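Long-range contacts in PlzA (Borrelia burgdorferi, PDB 7MIE), which binds the second messenger c-di-GMP and probably acts as a receptor that carries its signal in this tick-borne spirochaete: residues A[41-49]-A[166-174]; A[77-88]-A[135-143]. All blocks are in the same frame, centred on the assembly; numbering follows the deposited sequence.

Overall arrangement
Contact 1 joins the two halves of the chain. It sets strand 42-43 and the start of helix 46-52 against the 166-174 segment, which leads into the second sheet and holds c-di-GMP. Contact 2 lies within the first sheet, pairing strands 78-84 and 134-143 away from the nucleotide. Both reach that sheet, and a salt bridge from Glu41 to Lys80 links them; their centres are about 21 Å apart. Both are partly buried, but their chemistry differs. Contact 1 is small and depends on side chains, chiefly a carboxylate at a helix start. Contact 2 is larger, built on regular backbone bonds with leucines and phenylalanines on its mostly apolar inner face.

Contact 1: residues A[41-49]-A[166-174]; sequences EIKMSTEIN and NQRIHERII. With C2E (9,9'-[(2R,3R,3aS,5S,7aR,9R,10R,10aS,12S,14aR)-3,5,10,12-tetrahydroxy-5,12-dioxidooctahydro-2H,7H-difuro[3,2-d:3',2'-j][1,3,7,9,2,8]tetraoxadiphosphacyclododecine-2,9-diyl]bis(2-amino-1,9-dihydro-6H-purin-6-one)), chain C.
Ser45 OG, at the N-cap of helix 46-52, has two partners. It donates to Glu171 OE2, modelled very short at 2.5 Å, and accepts a weak bond from His170 ND1 in the ring plane. Glu171 OE1 accepts from Glu47 N at 2.9 Å, on the syn side and 24° out of the carboxylate plane. Glu171 CG stands between its own backbone N and carbonyl carbon (chi1 62°), and a bend at chi2 brings the acid to the helix end. Glu47 slides past in the opposite direction, its OE2 3.8 Å from Glu171 OE2.

Ile48 CG1 approaches the His170 ring obliquely. Tyr208 meets that ring edge-to-face and has a cation-pi contact with Lys43. Further along, Ile42 CD1 touches Ile169 CD1 at 3.9 Å, and helix 149-164 packs on both isoleucines.

Segment 166-174 also holds c-di-GMP. Within one molecule, Arg168 reads a guanine by its edge: NE bonds to N71 almost straight (173°), and NH2 to O61 at 2.9 Å. Arg172 NH2 bonds to phosphate oxygen O11 of that molecule at 2.8 Å. One face of the Arg172 guanidinium lies against the other guanine, and Arg168 NE lies over its opposite face. Arg168 NH2 also makes a salt bridge to a phosphate of a second c-di-GMP.

The helix start would probably favour a charged Glu171, though Glu47 would partly offset this. His170 and Glu171 lie between Arg168 and Arg172, so their docking probably helps to place both arginines.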
loop_
_atom_site.group_PDB
_atom_site.type_symbol
_atom_site.label_atom_id
_atom_site.label_comp_id
_atom_site.label_asym_id
_atom_site.label_seq_id
_atom_site.Cartn_x
_atom_site.Cartn_y
_atom_site.Cartn_z
ATOM N N GLU A 41 -4.257 6.643 -6.097
ATOM C CA GLU A 41 -3.000 6.414 -5.396
ATOM C C GLU A 41 -2.325 5.142 -5.896
ATOM O O GLU A 41 -2.980 4.261 -6.471
ATOM C CB GLU A 41 -3.263 6.288 -3.879
ATOM C CG GLU A 41 -4.051 5.001 -3.524
ATOM C CD GLU A 41 -4.555 4.739 -2.102
ATOM O OE1 GLU A 41 -4.116 5.445 -1.183
ATOM O OE2 GLU A 41 -5.350 3.762 -1.922
ATOM N N ILE A 42 -1.023 4.998 -5.558
ATOM C CA ILE A 42 -0.306 3.757 -5.782
ATOM C C ILE A 42 0.188 3.270 -4.419
ATOM O O ILE A 42 0.903 3.995 -3.725
ATOM C CB ILE A 42 0.905 4.047 -6.709
ATOM C CG1 ILE A 42 0.494 4.598 -8.096
ATOM C CG2 ILE A 42 1.780 2.795 -6.819
ATOM C CD1 ILE A 42 -0.360 3.593 -8.910
ATOM N N LYS A 43 -0.267 2.068 -4.029
ATOM C CA LYS A 43 0.192 1.437 -2.784
ATOM C C LYS A 43 1.647 1.003 -2.909
ATOM O O LYS A 43 2.082 0.543 -3.960
ATOM C CB LYS A 43 -0.723 0.299 -2.310
ATOM C CG LYS A 43 -2.106 0.795 -1.912
ATOM C CD LYS A 43 -3.080 -0.229 -1.376
ATOM C CE LYS A 43 -3.469 -1.291 -2.376
ATOM N NZ LYS A 43 -4.290 -0.764 -3.520
ATOM N N MET A 44 2.415 1.114 -1.798
ATOM C CA MET A 44 3.844 0.837 -1.870
ATOM C C MET A 44 4.145 -0.659 -1.755
ATOM O O MET A 44 3.466 -1.409 -1.049
ATOM C CB MET A 44 4.612 1.609 -0.785
ATOM C CG MET A 44 4.264 3.067 -0.785
ATOM S SD MET A 44 4.597 3.932 -2.384
ATOM C CE MET A 44 6.356 3.923 -2.229
ATOM N N SER A 45 5.176 -1.093 -2.494
ATOM C CA SER A 45 5.750 -2.437 -2.416
ATOM C C SER A 45 7.229 -2.312 -2.770
ATOM O O SER A 45 7.665 -1.255 -3.247
ATOM C CB SER A 45 5.041 -3.388 -3.363
ATOM O OG SER A 45 5.509 -3.154 -4.703
ATOM N N THR A 46 7.996 -3.382 -2.521
ATOM C CA THR A 46 9.431 -3.390 -2.765
ATOM C C THR A 46 9.761 -2.897 -4.180
ATOM O O THR A 46 10.649 -2.044 -4.355
ATOM C CB THR A 46 9.997 -4.780 -2.465
ATOM O OG1 THR A 46 9.672 -5.013 -1.092
ATOM C CG2 THR A 46 11.518 -4.830 -2.596
ATOM N N GLU A 47 9.077 -3.457 -5.191
ATOM C CA GLU A 47 9.347 -3.089 -6.569
ATOM C C GLU A 47 8.987 -1.629 -6.868
ATOM O O GLU A 47 9.691 -1.001 -7.662
ATOM C CB GLU A 47 8.632 -4.010 -7.566
ATOM C CG GLU A 47 9.202 -5.427 -7.571
ATOM C CD GLU A 47 8.745 -6.196 -8.797
ATOM O OE1 GLU A 47 9.561 -6.956 -9.337
ATOM O OE2 GLU A 47 7.562 -6.020 -9.215
ATOM N N ILE A 48 7.931 -1.092 -6.242
ATOM C CA ILE A 48 7.584 0.309 -6.448
ATOM C C ILE A 48 8.677 1.202 -5.848
ATOM O O ILE A 48 9.124 2.150 -6.477
ATOM C CB ILE A 48 6.202 0.652 -5.842
ATOM C CG1 ILE A 48 5.114 -0.188 -6.512
ATOM C CG2 ILE A 48 5.901 2.146 -5.958
ATOM C CD1 ILE A 48 5.009 0.059 -7.979
ATOM N N ASN A 49 9.106 0.891 -4.622
ATOM C CA ASN A 49 10.151 1.682 -3.987
ATOM C C ASN A 49 11.428 1.661 -4.824
ATOM O O ASN A 49 12.077 2.687 -4.943
ATOM C CB ASN A 49 10.437 1.239 -2.551
ATOM C CG ASN A 49 9.290 1.682 -1.646
ATOM O OD1 ASN A 49 8.302 0.968 -1.496
ATOM N ND2 ASN A 49 9.333 2.900 -1.135
ATOM N N ASN A 166 -4.128 -3.360 -17.778
ATOM C CA ASN A 166 -3.625 -4.180 -18.864
ATOM C C ASN A 166 -2.444 -5.037 -18.413
ATOM O O ASN A 166 -2.178 -6.059 -19.041
ATOM C CB ASN A 166 -3.171 -3.292 -20.034
ATOM C CG ASN A 166 -4.341 -2.539 -20.652
ATOM O OD1 ASN A 166 -5.399 -3.130 -20.873
ATOM N ND2 ASN A 166 -4.162 -1.246 -20.944
ATOM N N GLN A 167 -1.689 -4.564 -17.417
ATOM C CA GLN A 167 -0.565 -5.347 -16.892
ATOM C C GLN A 167 -0.529 -5.171 -15.378
ATOM O O GLN A 167 -1.207 -4.297 -14.833
ATOM C CB GLN A 167 0.745 -4.917 -17.560
ATOM C CG GLN A 167 1.130 -3.478 -17.310
ATOM C CD GLN A 167 2.211 -3.032 -18.282
ATOM O OE1 GLN A 167 3.286 -2.610 -17.891
ATOM N NE2 GLN A 167 1.938 -3.126 -19.571
ATOM N N ARG A 168 0.318 -5.971 -14.708
ATOM C CA ARG A 168 0.439 -5.893 -13.258
ATOM C C ARG A 168 1.282 -4.686 -12.877
ATOM O O ARG A 168 2.232 -4.381 -13.565
ATOM C CB ARG A 168 1.230 -7.101 -12.732
ATOM C CG ARG A 168 0.585 -8.429 -13.103
ATOM C CD ARG A 168 1.366 -9.616 -12.536
ATOM N NE ARG A 168 0.954 -10.818 -13.226
ATOM C CZ ARG A 168 1.489 -12.017 -13.025
ATOM N NH1 ARG A 168 2.413 -12.177 -12.085
ATOM N NH2 ARG A 168 1.041 -13.041 -13.736
ATOM N N ILE A 169 0.971 -4.038 -11.753
ATOM C CA ILE A 169 1.931 -3.037 -11.286
ATOM C C ILE A 169 2.678 -3.513 -10.035
ATOM O O ILE A 169 3.777 -3.032 -9.759
ATOM C CB ILE A 169 1.318 -1.632 -11.079
ATOM C CG1 ILE A 169 0.182 -1.612 -10.062
ATOM C CG2 ILE A 169 0.897 -1.008 -12.408
ATOM C CD1 ILE A 169 0.083 -0.295 -9.299
ATOM N N HIS A 170 2.072 -4.417 -9.273
ATOM C CA HIS A 170 2.735 -4.960 -8.094
ATOM C C HIS A 170 3.193 -6.405 -8.274
ATOM O O HIS A 170 2.565 -7.220 -8.966
ATOM C CB HIS A 170 1.777 -4.981 -6.901
ATOM C CG HIS A 170 1.375 -3.612 -6.436
ATOM N ND1 HIS A 170 2.235 -2.761 -5.779
ATOM C CD2 HIS A 170 0.225 -2.923 -6.578
ATOM C CE1 HIS A 170 1.613 -1.603 -5.526
ATOM N NE2 HIS A 170 0.398 -1.686 -5.968
ATOM N N GLU A 171 4.251 -6.735 -7.528
ATOM C CA GLU A 171 4.672 -8.118 -7.379
ATOM C C GLU A 171 3.600 -8.888 -6.595
ATOM O O GLU A 171 2.797 -8.362 -5.817
ATOM C CB GLU A 171 6.077 -8.185 -6.755
ATOM C CG GLU A 171 6.182 -7.592 -5.347
ATOM C CD GLU A 171 6.533 -6.114 -5.275
ATOM O OE1 GLU A 171 7.483 -5.792 -4.583
ATOM O OE2 GLU A 171 5.835 -5.285 -5.929
ATOM N N ARG A 172 3.595 -10.178 -6.867
ATOM C CA ARG A 172 2.785 -11.116 -6.124
ATOM C C ARG A 172 3.717 -11.861 -5.184
ATOM O O ARG A 172 4.879 -12.142 -5.528
ATOM C CB ARG A 172 2.053 -12.033 -7.109
ATOM C CG ARG A 172 1.059 -11.251 -7.961
ATOM C CD ARG A 172 0.445 -12.140 -9.018
ATOM N NE ARG A 172 -0.468 -11.265 -9.759
ATOM C CZ ARG A 172 -1.241 -11.669 -10.769
ATOM N NH1 ARG A 172 -1.249 -12.940 -11.122
ATOM N NH2 ARG A 172 -2.012 -10.787 -11.389
ATOM N N ILE A 173 3.217 -12.138 -3.982
ATOM C CA ILE A 173 4.004 -12.829 -2.969
ATOM C C ILE A 173 3.779 -14.329 -3.112
ATOM O O ILE A 173 2.679 -14.805 -2.861
ATOM C CB ILE A 173 3.576 -12.353 -1.564
ATOM C CG1 ILE A 173 3.712 -10.833 -1.410
ATOM C CG2 ILE A 173 4.384 -13.114 -0.491
ATOM C CD1 ILE A 173 2.948 -10.251 -0.176
ATOM N N ILE A 174 4.827 -15.091 -3.481
ATOM C CA ILE A 174 4.692 -16.539 -3.588
ATOM C C ILE A 174 4.786 -17.130 -2.195
ATOM O O ILE A 174 5.704 -16.780 -1.454
ATOM C CB ILE A 174 5.798 -17.144 -4.499
ATOM C CG1 ILE A 174 5.646 -16.640 -5.937
ATOM C CG2 ILE A 174 5.759 -18.671 -4.443
ATOM C CD1 ILE A 174 6.775 -17.042 -6.872
HETATM P P1 C2E C . -7.715 -8.799 -14.071
HETATM O O2P C2E C . -7.595 -10.105 -14.731
HETATM O O1P C2E C . -9.054 -8.121 -13.920
HETATM O "O5'" C2E C . -7.268 -9.091 -12.555
HETATM C "C5'" C2E C . -7.421 -8.034 -11.593
HETATM C "C4'" C2E C . -6.539 -8.312 -10.399
HETATM O "O4'" C2E C . -6.883 -9.596 -9.831
HETATM C "C3'" C2E C . -5.043 -8.441 -10.699
HETATM O "O3'" C2E C . -4.503 -7.125 -10.735
HETATM C "C2'" C2E C . -4.593 -9.109 -9.372
HETATM O "O2'" C2E C . -4.615 -8.155 -8.329
HETATM C "C1'" C2E C . -5.760 -10.077 -9.112
HETATM N N9 C2E C . -5.460 -11.429 -9.558
HETATM C C8 C2E C . -5.961 -12.136 -10.627
HETATM N N7 C2E C . -5.463 -13.338 -10.729
HETATM C C5 C2E C . -4.546 -13.408 -9.676
HETATM C C6 C2E C . -3.674 -14.450 -9.288
HETATM O O6 C2E C . -3.495 -15.530 -9.872
HETATM N N1 C2E C . -2.911 -14.083 -8.165
HETATM C C2 C2E C . -2.999 -12.878 -7.498
HETATM N N2 C2E C . -2.188 -12.676 -6.438
HETATM N N3 C2E C . -3.813 -11.893 -7.860
HETATM C C4 C2E C . -4.550 -12.239 -8.953
HETATM P P11 C2E C . -3.060 -6.927 -11.444
HETATM O O21 C2E C . -2.707 -5.512 -11.133
HETATM O O11 C2E C . -2.159 -8.010 -10.914
HETATM O O5A C2E C . -3.380 -7.247 -12.993
HETATM C C5A C2E C . -4.069 -6.190 -13.708
HETATM C C4A C2E C . -4.554 -6.741 -15.019
HETATM O O4A C2E C . -3.427 -7.123 -15.841
HETATM C C3A C2E C . -5.382 -8.021 -14.891
HETATM O O3A C2E C . -6.708 -7.632 -14.543
HETATM C C2A C2E C . -5.206 -8.609 -16.289
HETATM O O2A C2E C . -6.023 -7.961 -17.254
HETATM C C1A C2E C . -3.721 -8.308 -16.525
HETATM N N91 C2E C . -2.819 -9.377 -16.141
HETATM C C81 C2E C . -1.975 -9.418 -15.050
HETATM N N71 C2E C . -1.300 -10.538 -14.998
HETATM C C51 C2E C . -1.706 -11.268 -16.119
HETATM C C61 C2E C . -1.310 -12.552 -16.597
HETATM O O61 C2E C . -0.476 -13.347 -16.148
HETATM N N11 C2E C . -1.978 -12.886 -17.772
HETATM C C21 C2E C . -2.943 -12.128 -18.386
HETATM N N21 C2E C . -3.472 -12.649 -19.507
HETATM N N31 C2E C . -3.289 -10.907 -17.977
HETATM C C41 C2E C . -2.644 -10.553 -16.822
#

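Contact 2: residues A[77-88]-A[135-143]. With EDO (1,2-ethanediol), chain F.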
loop_
_atom_site.group_PDB
_atom_site.type_symbol
_atom_site.label_atom_id
_atom_site.label_comp_id
_atom_site.label_asym_id
_atom_site.label_seq_id
_atom_site.Cartn_x
_atom_site.Cartn_y
_atom_site.Cartn_z
ATOM N N ASP A 77 0.109 14.587 -5.830
ATOM C CA ASP A 77 0.517 15.750 -5.051
ATOM C C ASP A 77 0.279 15.538 -3.566
ATOM O O ASP A 77 0.189 16.500 -2.801
ATOM C CB ASP A 77 -0.063 17.058 -5.588
ATOM C CG ASP A 77 -1.570 17.025 -5.680
ATOM O OD1 ASP A 77 -2.201 16.485 -4.749
ATOM O OD2 ASP A 77 -2.093 17.483 -6.735
ATOM N N SER A 78 0.237 14.269 -3.167
ATOM C CA SER A 78 0.022 13.947 -1.766
ATOM C C SER A 78 0.539 12.539 -1.565
ATOM O O SER A 78 0.849 11.854 -2.544
ATOM C CB SER A 78 -1.462 14.029 -1.366
ATOM O OG SER A 78 -2.259 13.091 -2.114
ATOM N N LEU A 79 0.646 12.145 -0.287
ATOM C CA LEU A 79 0.951 10.763 0.015
ATOM C C LEU A 79 0.285 10.398 1.336
ATOM O O LEU A 79 -0.217 11.271 2.039
ATOM C CB LEU A 79 2.470 10.565 -0.034
ATOM C CG LEU A 79 3.310 10.977 1.184
ATOM C CD1 LEU A 79 4.820 10.791 0.867
ATOM C CD2 LEU A 79 3.039 12.414 1.619
ATOM N N LYS A 80 0.247 9.098 1.628
ATOM C CA LYS A 80 -0.365 8.625 2.859
ATOM C C LYS A 80 0.715 7.953 3.703
ATOM O O LYS A 80 1.464 7.110 3.215
ATOM C CB LYS A 80 -1.499 7.628 2.605
ATOM C CG LYS A 80 -2.731 8.258 1.977
ATOM C CD LYS A 80 -3.911 7.289 1.840
ATOM C CE LYS A 80 -4.905 7.820 0.837
ATOM N NZ LYS A 80 -5.970 6.808 0.620
ATOM N N LEU A 81 0.745 8.337 4.984
ATOM C CA LEU A 81 1.791 7.866 5.889
ATOM C C LEU A 81 1.164 7.193 7.102
ATOM O O LEU A 81 0.121 7.650 7.597
ATOM C CB LEU A 81 2.671 9.030 6.378
ATOM C CG LEU A 81 3.418 9.869 5.331
ATOM C CD1 LEU A 81 4.459 10.774 6.039
ATOM C CD2 LEU A 81 4.155 8.943 4.337
ATOM N N ILE A 82 1.851 6.138 7.588
ATOM C CA ILE A 82 1.446 5.425 8.799
ATOM C C ILE A 82 2.349 5.845 9.953
ATOM O O ILE A 82 3.596 5.792 9.860
ATOM C CB ILE A 82 1.565 3.899 8.588
ATOM C CG1 ILE A 82 0.545 3.404 7.547
ATOM C CG2 ILE A 82 1.433 3.146 9.929
ATOM C CD1 ILE A 82 0.960 2.028 6.955
ATOM N N PHE A 83 1.676 6.217 11.061
ATOM C CA PHE A 83 2.367 6.464 12.328
ATOM C C PHE A 83 1.648 5.742 13.459
ATOM O O PHE A 83 0.442 5.487 13.395
ATOM C CB PHE A 83 2.358 7.972 12.639
ATOM C CG PHE A 83 3.198 8.834 11.726
ATOM C CD1 PHE A 83 4.580 8.903 11.879
ATOM C CD2 PHE A 83 2.590 9.530 10.682
ATOM C CE1 PHE A 83 5.339 9.683 11.009
ATOM C CE2 PHE A 83 3.355 10.300 9.819
ATOM C CZ PHE A 83 4.717 10.387 10.000
ATOM N N GLN A 84 2.378 5.532 14.562
ATOM C CA GLN A 84 1.692 5.070 15.771
ATOM C C GLN A 84 0.683 6.125 16.223
ATOM O O GLN A 84 0.888 7.310 16.029
ATOM C CB GLN A 84 2.669 4.917 16.940
ATOM C CG GLN A 84 3.701 3.837 16.698
ATOM C CD GLN A 84 4.670 3.735 17.860
ATOM O OE1 GLN A 84 5.177 4.733 18.379
ATOM N NE2 GLN A 84 4.931 2.512 18.272
ATOM N N GLU A 85 -0.391 5.684 16.861
ATOM C CA GLU A 85 -1.385 6.610 17.396
ATOM C C GLU A 85 -0.744 7.487 18.479
ATOM O O GLU A 85 0.207 7.045 19.131
ATOM C CB GLU A 85 -2.560 5.801 17.932
ATOM C CG GLU A 85 -3.714 6.621 18.466
ATOM C CD GLU A 85 -4.832 5.750 19.041
ATOM O OE1 GLU A 85 -5.932 5.688 18.404
ATOM O OE2 GLU A 85 -4.578 5.072 20.071
ATOM N N ASP A 86 -1.288 8.709 18.677
ATOM C CA ASP A 86 -0.899 9.607 19.766
ATOM C C ASP A 86 0.540 10.093 19.601
ATOM O O ASP A 86 1.233 10.311 20.595
ATOM C CB ASP A 86 -1.071 8.946 21.148
ATOM C CG ASP A 86 -1.361 9.977 22.238
ATOM O OD1 ASP A 86 -1.506 11.178 21.893
ATOM O OD2 ASP A 86 -1.459 9.578 23.433
ATOM N N THR A 87 1.017 10.230 18.352
ATOM C CA THR A 87 2.336 10.792 18.054
ATOM C C THR A 87 2.150 12.029 17.157
ATOM O O THR A 87 1.896 13.141 17.664
ATOM C CB THR A 87 3.329 9.724 17.542
ATOM O OG1 THR A 87 2.896 9.215 16.274
ATOM C CG2 THR A 87 3.464 8.535 18.476
ATOM N N VAL A 88 2.140 11.814 15.832
ATOM C CA VAL A 88 2.166 12.887 14.853
ATOM C C VAL A 88 0.817 13.599 14.819
ATOM O O VAL A 88 0.758 14.809 14.643
ATOM C CB VAL A 88 2.619 12.338 13.482
ATOM C CG1 VAL A 88 2.421 13.342 12.351
ATOM C CG2 VAL A 88 4.113 11.971 13.578
ATOM N N GLU A 135 -2.177 0.528 18.045
ATOM C CA GLU A 135 -3.048 1.428 17.308
ATOM C C GLU A 135 -2.199 2.340 16.441
ATOM O O GLU A 135 -1.118 2.774 16.847
ATOM C CB GLU A 135 -3.837 2.348 18.243
ATOM C CG GLU A 135 -4.616 1.618 19.325
ATOM C CD GLU A 135 -5.559 0.543 18.812
ATOM O OE1 GLU A 135 -6.145 0.740 17.710
ATOM O OE2 GLU A 135 -5.695 -0.502 19.509
ATOM N N TYR A 136 -2.762 2.669 15.272
ATOM C CA TYR A 136 -2.061 3.440 14.262
ATOM C C TYR A 136 -2.983 4.492 13.679
ATOM O O TYR A 136 -4.216 4.384 13.731
ATOM C CB TYR A 136 -1.559 2.535 13.114
ATOM C CG TYR A 136 -0.506 1.551 13.554
ATOM C CD1 TYR A 136 0.842 1.888 13.547
ATOM C CD2 TYR A 136 -0.871 0.324 14.067
ATOM C CE1 TYR A 136 1.806 1.003 14.010
ATOM C CE2 TYR A 136 0.079 -0.570 14.554
ATOM C CZ TYR A 136 1.424 -0.233 14.510
ATOM O OH TYR A 136 2.359 -1.111 14.989
ATOM N N ASN A 137 -2.354 5.513 13.077
ATOM C CA ASN A 137 -3.085 6.458 12.239
ATOM C C ASN A 137 -2.517 6.406 10.825
ATOM O O ASN A 137 -1.310 6.261 10.630
ATOM C CB ASN A 137 -2.968 7.916 12.717
ATOM C CG ASN A 137 -3.618 8.153 14.076
ATOM O OD1 ASN A 137 -2.962 8.679 14.989
ATOM N ND2 ASN A 137 -4.900 7.834 14.239
ATOM N N LEU A 138 -3.430 6.581 9.862
ATOM C CA LEU A 138 -3.051 6.726 8.447
ATOM C C LEU A 138 -3.364 8.177 8.079
ATOM O O LEU A 138 -4.526 8.600 8.194
ATOM C CB LEU A 138 -3.897 5.749 7.623
ATOM C CG LEU A 138 -3.614 5.746 6.105
ATOM C CD1 LEU A 138 -2.218 5.212 5.821
ATOM C CD2 LEU A 138 -4.624 4.885 5.378
ATOM N N LEU A 139 -2.344 8.957 7.683
ATOM C CA LEU A 139 -2.457 10.400 7.463
ATOM C C LEU A 139 -2.283 10.739 5.987
ATOM O O LEU A 139 -1.199 10.482 5.446
ATOM C CB LEU A 139 -1.317 11.118 8.193
ATOM C CG LEU A 139 -1.516 11.420 9.681
ATOM C CD1 LEU A 139 -1.564 10.140 10.487
ATOM C CD2 LEU A 139 -0.411 12.330 10.195
ATOM N N THR A 140 -3.275 11.445 5.415
ATOM C CA THR A 140 -3.135 11.927 4.047
ATOM C C THR A 140 -2.537 13.325 4.123
ATOM O O THR A 140 -3.142 14.216 4.763
ATOM C CB THR A 140 -4.510 11.944 3.365
ATOM O OG1 THR A 140 -5.138 10.655 3.379
ATOM C CG2 THR A 140 -4.438 12.491 1.942
ATOM N N LEU A 141 -1.381 13.511 3.499
ATOM C CA LEU A 141 -0.621 14.748 3.569
ATOM C C LEU A 141 -0.431 15.299 2.158
ATOM O O LEU A 141 0.087 14.593 1.292
ATOM C CB LEU A 141 0.737 14.463 4.217
ATOM C CG LEU A 141 0.660 14.006 5.677
ATOM C CD1 LEU A 141 1.961 13.314 6.059
ATOM C CD2 LEU A 141 0.437 15.234 6.565
ATOM N N GLU A 142 -0.762 16.585 1.982
ATOM C CA GLU A 142 -0.595 17.241 0.696
ATOM C C GLU A 142 0.701 18.054 0.682
ATOM O O GLU A 142 0.995 18.795 1.619
ATOM C CB GLU A 142 -1.793 18.169 0.475
ATOM C CG GLU A 142 -1.665 18.964 -0.827
ATOM C CD GLU A 142 -2.939 19.692 -1.207
ATOM O OE1 GLU A 142 -2.910 20.933 -1.235
ATOM O OE2 GLU A 142 -3.950 19.005 -1.462
ATOM N N PHE A 143 1.467 17.942 -0.413
ATOM C CA PHE A 143 2.658 18.738 -0.666
ATOM C C PHE A 143 2.263 20.198 -0.900
ATOM O O PHE A 143 1.448 20.495 -1.757
ATOM C CB PHE A 143 3.410 18.150 -1.866
ATOM C CG PHE A 143 4.111 16.850 -1.529
ATOM C CD1 PHE A 143 5.275 16.843 -0.763
ATOM C CD2 PHE A 143 3.579 15.640 -1.939
ATOM C CE1 PHE A 143 5.909 15.650 -0.438
ATOM C CE2 PHE A 143 4.203 14.438 -1.623
ATOM C CZ PHE A 143 5.373 14.454 -0.870
HETATM C C1 EDO F . -6.570 8.062 5.642
HETATM O O1 EDO F . -5.798 9.273 5.661
HETATM C C2 EDO F . -8.030 8.164 5.545
HETATM O O2 EDO F . -8.468 9.498 5.714
HETATM O O HOH W 1 -3.918 16.839 -2.744
HETATM O O HOH W 2 -0.439 9.834 15.387
HETATM O O HOH W 3 3.536 0.381 17.349
HETATM O O HOH W 4 -6.082 8.328 16.727
HETATM O O HOH W 5 -5.812 4.215 16.174
HETATM O O HOH W 6 -3.563 9.898 17.514
#
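Strands 78-84 and 134-143 are antiparallel neighbours in the first beta-sheet of the chain. Leu79 with Leu141, Leu81 with Leu139 and Phe83 with Asn137 are hydrogen-bonded pairs. The bond from Leu139 N to Leu81 O is 2.8 Å. Beyond them, Phe143 N bonds to Asp77 O and Glu85 N bonds to Glu135 O.

One face is buried and mostly apolar, with Asn137 toward one end. Leu81 CD1 meets Leu141 CD1 at 3.6 Å, the two side chains crossing at about a right angle. Leu79 CD2 lies 4.0 Å from Phe143 CZ. Val88, at the start of helix 88-94, folds back over the Phe83 ring of its own segment, CG2 offset toward the rim. Strand 57-62 supplies Met60 against Phe83 and Leu141.

The other face is mixed. Ile82 CG1 packs on Leu138 CD1 at 3.7 Å. Leu138 CG stands opposite its backbone N (chi1 -179°) and, with chi2 at 67°, sends CD1 to Ile82. Lys80 runs beside Thr140, pointing the same way, and its NZ ends in a salt bridge with Glu41.

Water ties the ends. One molecule donates to both Asp77 OD1 and Glu142 OE2, bridging two acid oxygens 4.5 Å apart. Another donates to Gln84 O and Asn137 OD1, at 2.9 and 2.8 Å. This is regular antiparallel sheet pairing with one face packed inward, within the PilZN3 domain.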